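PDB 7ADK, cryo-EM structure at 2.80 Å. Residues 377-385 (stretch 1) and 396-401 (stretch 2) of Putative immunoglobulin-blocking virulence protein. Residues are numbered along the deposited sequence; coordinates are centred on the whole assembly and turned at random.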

# COMPACT_ATOMS: atom_id res chain seq x y z
N LYS A 377 13.38 -26.39 -26.35
CA LYS A 377 13.80 -25.03 -26.69
C LYS A 377 15.31 -24.95 -26.86
O LYS A 377 16.06 -25.42 -26.01
N GLU A 378 15.75 -24.27 -27.90
CA GLU A 378 17.14 -23.90 -28.13
C GLU A 378 17.25 -22.38 -28.30
O GLU A 378 16.49 -21.79 -29.05
N ASP A 379 18.20 -21.72 -27.63
CA ASP A 379 18.54 -20.33 -27.95
C ASP A 379 19.33 -20.24 -29.27
O ASP A 379 20.39 -20.86 -29.41
N VAL A 380 18.85 -19.43 -30.20
CA VAL A 380 19.44 -19.24 -31.53
C VAL A 380 19.83 -17.78 -31.78
O VAL A 380 20.01 -17.37 -32.92
N SER A 381 19.96 -16.98 -30.73
CA SER A 381 20.05 -15.52 -30.80
C SER A 381 21.30 -15.01 -31.54
O SER A 381 21.26 -13.92 -32.08
N GLU A 382 22.38 -15.79 -31.61
CA GLU A 382 23.70 -15.40 -32.13
C GLU A 382 23.71 -15.00 -33.63
O GLU A 382 24.03 -13.83 -33.90
N PRO A 383 23.31 -15.83 -34.60
CA PRO A 383 23.12 -15.41 -35.99
C PRO A 383 22.28 -14.14 -36.16
O PRO A 383 22.66 -13.25 -36.92
N TYR A 384 21.17 -14.02 -35.45
CA TYR A 384 20.29 -12.86 -35.51
C TYR A 384 20.93 -11.61 -34.88
O TYR A 384 20.82 -10.54 -35.45
N SER A 385 21.68 -11.74 -33.79
CA SER A 385 22.43 -10.65 -33.15
C SER A 385 23.55 -10.09 -34.02
O SER A 385 23.85 -8.91 -33.95
N ILE A 396 16.81 -8.30 -26.49
CA ILE A 396 16.24 -8.96 -27.67
C ILE A 396 16.79 -10.40 -27.67
O ILE A 396 18.00 -10.57 -27.56
N ARG A 397 15.94 -11.42 -27.80
CA ARG A 397 16.33 -12.83 -27.95
C ARG A 397 15.52 -13.56 -29.02
O ARG A 397 14.33 -13.31 -29.17
N PHE A 398 16.13 -14.52 -29.70
CA PHE A 398 15.46 -15.47 -30.58
C PHE A 398 15.69 -16.90 -30.08
O PHE A 398 16.82 -17.31 -29.83
N SER A 399 14.63 -17.70 -29.96
CA SER A 399 14.71 -19.11 -29.59
C SER A 399 13.89 -19.97 -30.53
O SER A 399 12.88 -19.55 -31.07
N LYS A 400 14.33 -21.20 -30.74
CA LYS A 400 13.69 -22.21 -31.59
C LYS A 400 13.00 -23.23 -30.68
O LYS A 400 13.63 -23.74 -29.77
N LEU A 401 11.73 -23.53 -30.93
CA LEU A 401 11.04 -24.68 -30.35
C LEU A 401 10.92 -25.78 -31.41
O LEU A 401 10.55 -25.47 -32.54

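Strand 377-379 runs antiparallel to strand 396-401, and the backbone bonds to itself at the Glu378-Lys400 pair: Glu378 N donates to Lys400 O (2.9 Å) and Lys400 N to Glu378 O (2.8 Å). Two residues on, as the chain leaves the strand, Val380 N still reaches Phe398 O at 3.0 Å. The return bond is different, because Phe398 N is met by a side chain: Ser381, with chi1 in m, accepts a hydrogen bond from Phe398 N on OG at 2.9 Å. The hydroxyl thus continues the ladder beyond the paired strands.

Asp379 organises the polar cluster beside this point. Its t rotamer and a chi2 of 95° bring OD1 into a salt bridge with Arg397, 2.8 Å from NH1 and 2.9 Å from NE, so that one carboxylate oxygen takes hydrogen bonds from two guanidinium nitrogens near their plane. The other oxygen, OD2, accepts from Ser381 N at 3.1 Å. The CA-to-CB bond of Arg397 points sideways, but its m, t, p course brings the guanidinium to Asp379; its NH2 is satisfied elsewhere in the structure. Lys377 NZ lies 4.5 Å from Arg397 NH1, a proximity of like charges without a bond, while Lys377 CG packs against Leu401 CD1 at 4.0 Å, on the same sheet face as Asp379 and Ser399.

Glu378 and Lys400 share the other face, but the end of Glu378 leads away and the two form no salt bridge. Further nonpolar packing comes from Val380, Tyr384 and Phe398; the CA-to-CB bond of Tyr384 points toward the other stretch, those of Val380 and Phe398 sideways. Val380 (m) places CG1 3.9 Å from Lys400 CB and CG2 4.0 Å from Phe398 CB. Tyr384 and Phe398, both m at chi1, form an offset stack with centroids 4.4 Å apart and planes at 12°; Tyr384 CB also sits over the phenylalanine face, 3.6 Å from Phe398 CD1. Tyr384 OH finds its hydrogen bond elsewhere in the structure.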

# COMPACT_ATOMS: atom_id res chain seq x y z
CB LYS A 377 13.30 -24.07 -25.60
CG LYS A 377 13.65 -22.60 -25.83
CD LYS A 377 13.02 -21.65 -24.80
CE LYS A 377 13.49 -21.86 -23.34
NZ LYS A 377 14.88 -21.41 -23.07
CB GLU A 378 17.67 -24.69 -29.35
CG GLU A 378 19.11 -24.32 -29.72
CD GLU A 378 19.74 -25.18 -30.83
OE1 GLU A 378 20.69 -24.70 -31.48
OE2 GLU A 378 19.35 -26.35 -31.03
CB ASP A 379 19.31 -19.67 -26.80
CG ASP A 379 19.56 -18.18 -27.08
OD1 ASP A 379 18.76 -17.34 -26.63
OD2 ASP A 379 20.50 -17.84 -27.79
CB VAL A 380 18.53 -19.80 -32.64
CG1 VAL A 380 18.31 -21.30 -32.45
CG2 VAL A 380 17.18 -19.09 -32.77
CB SER A 381 19.98 -14.92 -29.40
OG SER A 381 18.79 -15.29 -28.73
CB GLU A 382 24.73 -16.48 -31.75
CG GLU A 382 26.14 -16.31 -32.32
CD GLU A 382 26.89 -15.07 -31.82
OE1 GLU A 382 26.59 -14.56 -30.72
OE2 GLU A 382 27.83 -14.63 -32.52
CB PRO A 383 22.44 -16.57 -36.70
CG PRO A 383 22.88 -17.79 -35.91
CD PRO A 383 23.10 -17.27 -34.50
CB TYR A 384 18.93 -13.19 -34.89
CG TYR A 384 18.18 -14.32 -35.57
CD1 TYR A 384 17.37 -14.09 -36.68
CD2 TYR A 384 18.30 -15.63 -35.08
CE1 TYR A 384 16.70 -15.16 -37.32
CE2 TYR A 384 17.66 -16.70 -35.72
CZ TYR A 384 16.86 -16.47 -36.85
OH TYR A 384 16.25 -17.51 -37.48
CB SER A 385 23.00 -11.12 -31.82
OG SER A 385 24.17 -11.90 -31.96
CB ILE A 396 16.67 -8.20 -28.95
CG1 ILE A 396 16.03 -6.81 -29.05
CG2 ILE A 396 16.36 -8.98 -30.22
CD1 ILE A 396 16.83 -5.82 -29.87
CB ARG A 397 16.17 -13.58 -26.63
CG ARG A 397 17.34 -13.43 -25.66
CD ARG A 397 17.13 -14.33 -24.45
NE ARG A 397 17.13 -15.75 -24.84
CZ ARG A 397 16.16 -16.63 -24.77
NH1 ARG A 397 16.37 -17.81 -25.25
NH2 ARG A 397 14.99 -16.39 -24.26
CB PHE A 398 15.94 -15.32 -32.03
CG PHE A 398 15.59 -14.02 -32.72
CD1 PHE A 398 16.32 -12.86 -32.44
CD2 PHE A 398 14.57 -13.99 -33.68
CE1 PHE A 398 16.01 -11.66 -33.11
CE2 PHE A 398 14.28 -12.80 -34.37
CZ PHE A 398 15.01 -11.63 -34.08
CB SER A 399 14.36 -19.32 -28.12
OG SER A 399 13.09 -18.94 -27.78
CB LYS A 400 14.78 -22.86 -32.46
CG LYS A 400 14.26 -23.83 -33.54
CD LYS A 400 13.62 -23.17 -34.77
CE LYS A 400 14.59 -22.29 -35.58
NZ LYS A 400 15.70 -23.05 -36.18
CB LEU A 401 9.64 -24.26 -29.88
CG LEU A 401 9.56 -23.91 -28.39
CD1 LEU A 401 10.30 -22.63 -28.03
CD2 LEU A 401 8.11 -23.72 -28.00